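Long-range contacts in L-lysine 6-monooxygenase (Pseudomonas syringae pv. tomato, PDB 5CQF), which probably hydroxylates the side-chain amino group of L-lysine as an FAD- and NADPH-dependent monooxygenase of siderophore biosynthesis: residues A[64-68]-A[214-218]; A[379-383]-A[418-422]. All blocks are in the same frame, centred on the assembly; numbering follows the deposited sequence.

The two contacts share no element: contact 1 closes before contact 2 opens, with centres about 26 Å and nearest atoms about 11 Å apart. Each sets a beta turn against a helix and is partly buried. Contact 1, centred about 10 Å from the middle of the chain, is held by one hydrogen bond from a glycine N to a glutamate carboxylate and buries 216 Å². Contact 2, about 17 Å out, buries 348 Å² and relies on long side chains: stacked arginines, a salt bridge with a weak hydrogen bond and a tyrosine face. Contact 1 uses the helix following strand 206-210 of one parallel sheet, contact 2 a helix beside strand 393-396, outermost in another.

Contact 1: A[64-68]-A[214-218]; sequences LAGTD and QSASE
This is a turn-to-helix contact between the loop after helix 57-64 and the first turn of helix 214-226. Leu-64 to Thr-67 form a type II beta turn, closed by Thr-67 N to Leu-64 O at 3.0 Å. Gly-66 takes its third position with phi/psi of 71/0, a conformation that favours glycine, and its CA comes 4.2 Å from the CA of Ser-215. Here Gly-66 CA rests 3.4 Å from Ser-215 OG, so close that a beta carbon on Gly-66 would clash with that hydroxyl. Residues 214-218 are helical, and Glu-218 N bonds Gln-214 O at 2.9 Å. The one clear hydrogen bond between the segments runs from Gly-66 N to Glu-218 OE1, 3.2 Å. Glu-218 (chi1 m, chi2 t) has the length to reach across from the helix, and Arg-111 balances its charge by a salt bridge. Gln-214, t at chi1 and chi2, lies alongside the turn: its NE2 donates to Glu-218 OE2 at 2.7 Å, steadying the carboxylate, while its CB packs 3.5 Å from Gly-66 O. Asp-68 CB lies 3.6 Å from Gln-214 OE1, and the Asp-68 carboxylate bonds Asn-70, Gln-248 and Asn-251. Helix 214-226 follows strand 206-210 through a glycine-rich turn, and Ala-216 fits the last position of a GxGxxA pattern, consistent with the dinucleotide-binding beta-alpha unit of a Rossmann-type domain.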
# COMPACT_ATOMS: atom_id res chain seq x y z
N LEU A 64 -10.37 22.34 -9.95
CA LEU A 64 -9.73 21.05 -9.80
C LEU A 64 -10.74 19.91 -9.59
O LEU A 64 -10.40 18.75 -9.80
CB LEU A 64 -8.72 21.09 -8.67
CG LEU A 64 -7.57 22.10 -8.80
CD1 LEU A 64 -6.40 21.64 -7.94
CD2 LEU A 64 -7.11 22.30 -10.24
N ALA A 65 -11.97 20.27 -9.23
CA ALA A 65 -13.00 19.30 -8.94
C ALA A 65 -13.17 18.30 -10.09
O ALA A 65 -12.98 18.64 -11.25
CB ALA A 65 -14.31 19.98 -8.58
N GLY A 66 -13.48 17.05 -9.74
CA GLY A 66 -13.54 15.94 -10.69
C GLY A 66 -12.22 15.41 -11.25
O GLY A 66 -12.23 14.47 -12.06
N THR A 67 -11.08 16.00 -10.85
CA THR A 67 -9.79 15.66 -11.44
C THR A 67 -8.99 14.66 -10.60
O THR A 67 -8.84 14.83 -9.40
CB THR A 67 -8.96 16.93 -11.69
OG1 THR A 67 -9.77 17.86 -12.42
CG2 THR A 67 -7.70 16.58 -12.50
N ASP A 68 -8.50 13.61 -11.26
CA ASP A 68 -7.69 12.57 -10.62
C ASP A 68 -6.28 13.11 -10.39
O ASP A 68 -5.50 13.27 -11.33
CB ASP A 68 -7.66 11.30 -11.48
CG ASP A 68 -6.81 10.19 -10.90
OD1 ASP A 68 -6.41 10.31 -9.72
OD2 ASP A 68 -6.54 9.18 -11.62
N GLN A 214 -15.59 10.56 -12.01
CA GLN A 214 -15.09 11.04 -10.74
C GLN A 214 -15.93 12.16 -10.16
O GLN A 214 -16.07 12.26 -8.96
CB GLN A 214 -13.61 11.49 -10.83
CG GLN A 214 -13.04 11.82 -9.46
CD GLN A 214 -11.54 11.73 -9.35
OE1 GLN A 214 -10.88 10.89 -9.99
NE2 GLN A 214 -10.98 12.58 -8.51
N SER A 215 -16.51 13.01 -10.99
CA SER A 215 -17.32 14.10 -10.47
C SER A 215 -18.55 13.52 -9.77
O SER A 215 -18.95 14.03 -8.73
CB SER A 215 -17.74 15.08 -11.58
OG SER A 215 -16.58 15.60 -12.21
N ALA A 216 -19.13 12.47 -10.36
CA ALA A 216 -20.23 11.76 -9.74
C ALA A 216 -19.81 11.12 -8.43
O ALA A 216 -20.53 11.16 -7.44
CB ALA A 216 -20.81 10.72 -10.68
N SER A 217 -18.66 10.50 -8.42
CA SER A 217 -18.19 9.82 -7.22
C SER A 217 -18.01 10.82 -6.07
O SER A 217 -18.53 10.65 -4.96
CB SER A 217 -16.88 9.11 -7.54
OG SER A 217 -16.50 8.30 -6.45
N GLU A 218 -17.30 11.90 -6.36
CA GLU A 218 -17.01 12.88 -5.35
C GLU A 218 -18.27 13.58 -4.80
O GLU A 218 -18.34 13.93 -3.62
CB GLU A 218 -16.05 13.92 -5.90
CG GLU A 218 -14.69 13.34 -6.23
CD GLU A 218 -13.73 14.39 -6.76
OE1 GLU A 218 -14.19 15.53 -7.04
OE2 GLU A 218 -12.51 14.08 -6.89

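Contact 2: A[379-383]-A[418-422]; sequences DRDYR and RAGRI
Asp-381 and Arg-421 make a salt bridge, Asp-381 OD1 to Arg-421 NH1 at 3.4 Å, whose hydrogen bond is straight but long and weak. The Arg-421 guanidinium also lies flat on that of Arg-380, centres 3.6 Å apart and planes at 22°, with Arg-380 NH2 only 3.0 Å from Arg-421 NH2. That pair is two donors, not a hydrogen bond; the repulsion is probably offset by an acid for each cation, Asp-381 for Arg-421 and Asp-260 for Arg-380. Arginine suits both places with its flat cation on a flexible arm; chi1 t and chi2 p bend Arg-380 to meet Arg-421 (chi1 m, chi2 t).

The loop side is a type I beta turn from Asp-379 to Tyr-382, with Tyr-382 N to Asp-379 O at 3.1 Å. Asp-379 OD1 accepts from Arg-383 N at 3.2 Å and, weakly, from Asp-381 N at 2.8 Å. Arg-418, Arg-421 and Ile-422 face this loop from the helix, the nearest CA atoms, of Asp-381 and Arg-421, being 6.2 Å apart.

Tyr-382, at positive phi (69/19) with chi1 m, points its CB toward the helix. Arg-418 CD sits over the ring face, 3.6 Å from the centroid of Tyr-382, a CH-pi contact, while Arg-418 NE bonds Asn-397. A water joins Tyr-382 OH (2.7 Å) to Arg-418 NH1 (3.2 Å). Ile-422 CD1 adds an apolar touch to Tyr-382 CB at 4.2 Å.

The turn thus packs on helix 412-428, and the Arg-380 side chain extends to helix 255-264, while Tyr-382 pairs through its backbone with Val-396 of strand 393-396, whose Trp-395 touches Ile-422.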
# COMPACT_ATOMS: atom_id res chain seq x y z
N ASP A 379 -4.42 20.60 -35.56
CA ASP A 379 -3.29 19.73 -35.83
C ASP A 379 -2.69 19.21 -34.51
O ASP A 379 -3.27 19.43 -33.43
CB ASP A 379 -2.29 20.43 -36.76
CG ASP A 379 -1.47 21.45 -36.07
OD1 ASP A 379 -1.46 21.42 -34.83
OD2 ASP A 379 -0.80 22.27 -36.77
N ARG A 380 -1.56 18.51 -34.61
CA ARG A 380 -0.93 17.84 -33.46
C ARG A 380 -0.35 18.83 -32.44
O ARG A 380 -0.22 18.50 -31.23
CB ARG A 380 0.15 16.85 -33.97
CG ARG A 380 0.97 16.15 -32.88
CD ARG A 380 0.10 15.23 -32.03
NE ARG A 380 0.81 14.71 -30.87
CZ ARG A 380 0.95 15.33 -29.69
NH1 ARG A 380 0.44 16.54 -29.44
NH2 ARG A 380 1.62 14.71 -28.72
N ASP A 381 -0.00 20.02 -32.94
CA ASP A 381 0.47 21.15 -32.13
C ASP A 381 -0.63 22.11 -31.69
O ASP A 381 -0.35 23.28 -31.39
CB ASP A 381 1.50 21.95 -32.94
CG ASP A 381 2.80 21.23 -33.07
OD1 ASP A 381 3.40 20.89 -32.03
OD2 ASP A 381 3.23 20.99 -34.22
N TYR A 382 -1.88 21.65 -31.74
CA TYR A 382 -3.02 22.38 -31.20
C TYR A 382 -3.38 23.66 -32.00
O TYR A 382 -4.09 24.52 -31.49
CB TYR A 382 -2.79 22.64 -29.70
CG TYR A 382 -2.52 21.34 -28.94
CD1 TYR A 382 -3.56 20.44 -28.67
CD2 TYR A 382 -1.25 20.96 -28.57
CE1 TYR A 382 -3.33 19.24 -28.03
CE2 TYR A 382 -1.01 19.76 -27.90
CZ TYR A 382 -2.05 18.91 -27.63
OH TYR A 382 -1.84 17.69 -26.98
N ARG A 383 -2.91 23.74 -33.25
CA ARG A 383 -3.16 24.90 -34.11
C ARG A 383 -4.41 24.67 -34.94
O ARG A 383 -4.66 23.56 -35.42
CB ARG A 383 -1.97 25.18 -35.05
CG ARG A 383 -2.00 26.61 -35.57
CD ARG A 383 -0.81 26.93 -36.47
NE ARG A 383 -1.10 27.98 -37.46
CZ ARG A 383 -1.89 27.85 -38.54
NH1 ARG A 383 -2.51 26.69 -38.82
NH2 ARG A 383 -2.07 28.89 -39.37
N ARG A 418 1.94 20.83 -23.49
CA ARG A 418 1.26 21.65 -24.45
C ARG A 418 1.80 23.06 -24.43
O ARG A 418 2.03 23.63 -25.50
CB ARG A 418 -0.25 21.71 -24.18
CG ARG A 418 -0.99 20.43 -24.47
CD ARG A 418 -2.46 20.68 -24.74
NE ARG A 418 -3.15 21.30 -23.62
CZ ARG A 418 -3.71 20.64 -22.62
NH1 ARG A 418 -3.64 19.32 -22.55
NH2 ARG A 418 -4.34 21.28 -21.65
N ALA A 419 1.98 23.63 -23.25
CA ALA A 419 2.53 24.98 -23.12
C ALA A 419 3.83 25.11 -23.86
O ALA A 419 4.08 26.13 -24.47
CB ALA A 419 2.73 25.35 -21.65
N GLY A 420 4.68 24.09 -23.80
CA GLY A 420 5.94 24.11 -24.55
C GLY A 420 5.74 24.17 -26.07
O GLY A 420 6.36 24.97 -26.75
N ARG A 421 4.88 23.31 -26.58
CA ARG A 421 4.58 23.26 -28.00
C ARG A 421 3.95 24.55 -28.51
O ARG A 421 4.26 24.99 -29.62
CB ARG A 421 3.61 22.11 -28.29
CG ARG A 421 4.20 20.72 -28.18
CD ARG A 421 3.46 19.76 -29.11
NE ARG A 421 3.75 18.35 -28.80
CZ ARG A 421 3.90 17.39 -29.70
NH1 ARG A 421 3.79 17.65 -31.00
NH2 ARG A 421 4.18 16.15 -29.31
N ILE A 422 3.07 25.15 -27.71
CA ILE A 422 2.39 26.35 -28.12
C ILE A 422 3.32 27.56 -28.03
O ILE A 422 3.37 28.35 -28.96
CB ILE A 422 1.07 26.56 -27.35
CG1 ILE A 422 0.04 25.55 -27.84
CG2 ILE A 422 0.50 27.97 -27.55
CD1 ILE A 422 -1.15 25.37 -26.92
O HOH W 1 -2.22 17.17 -24.38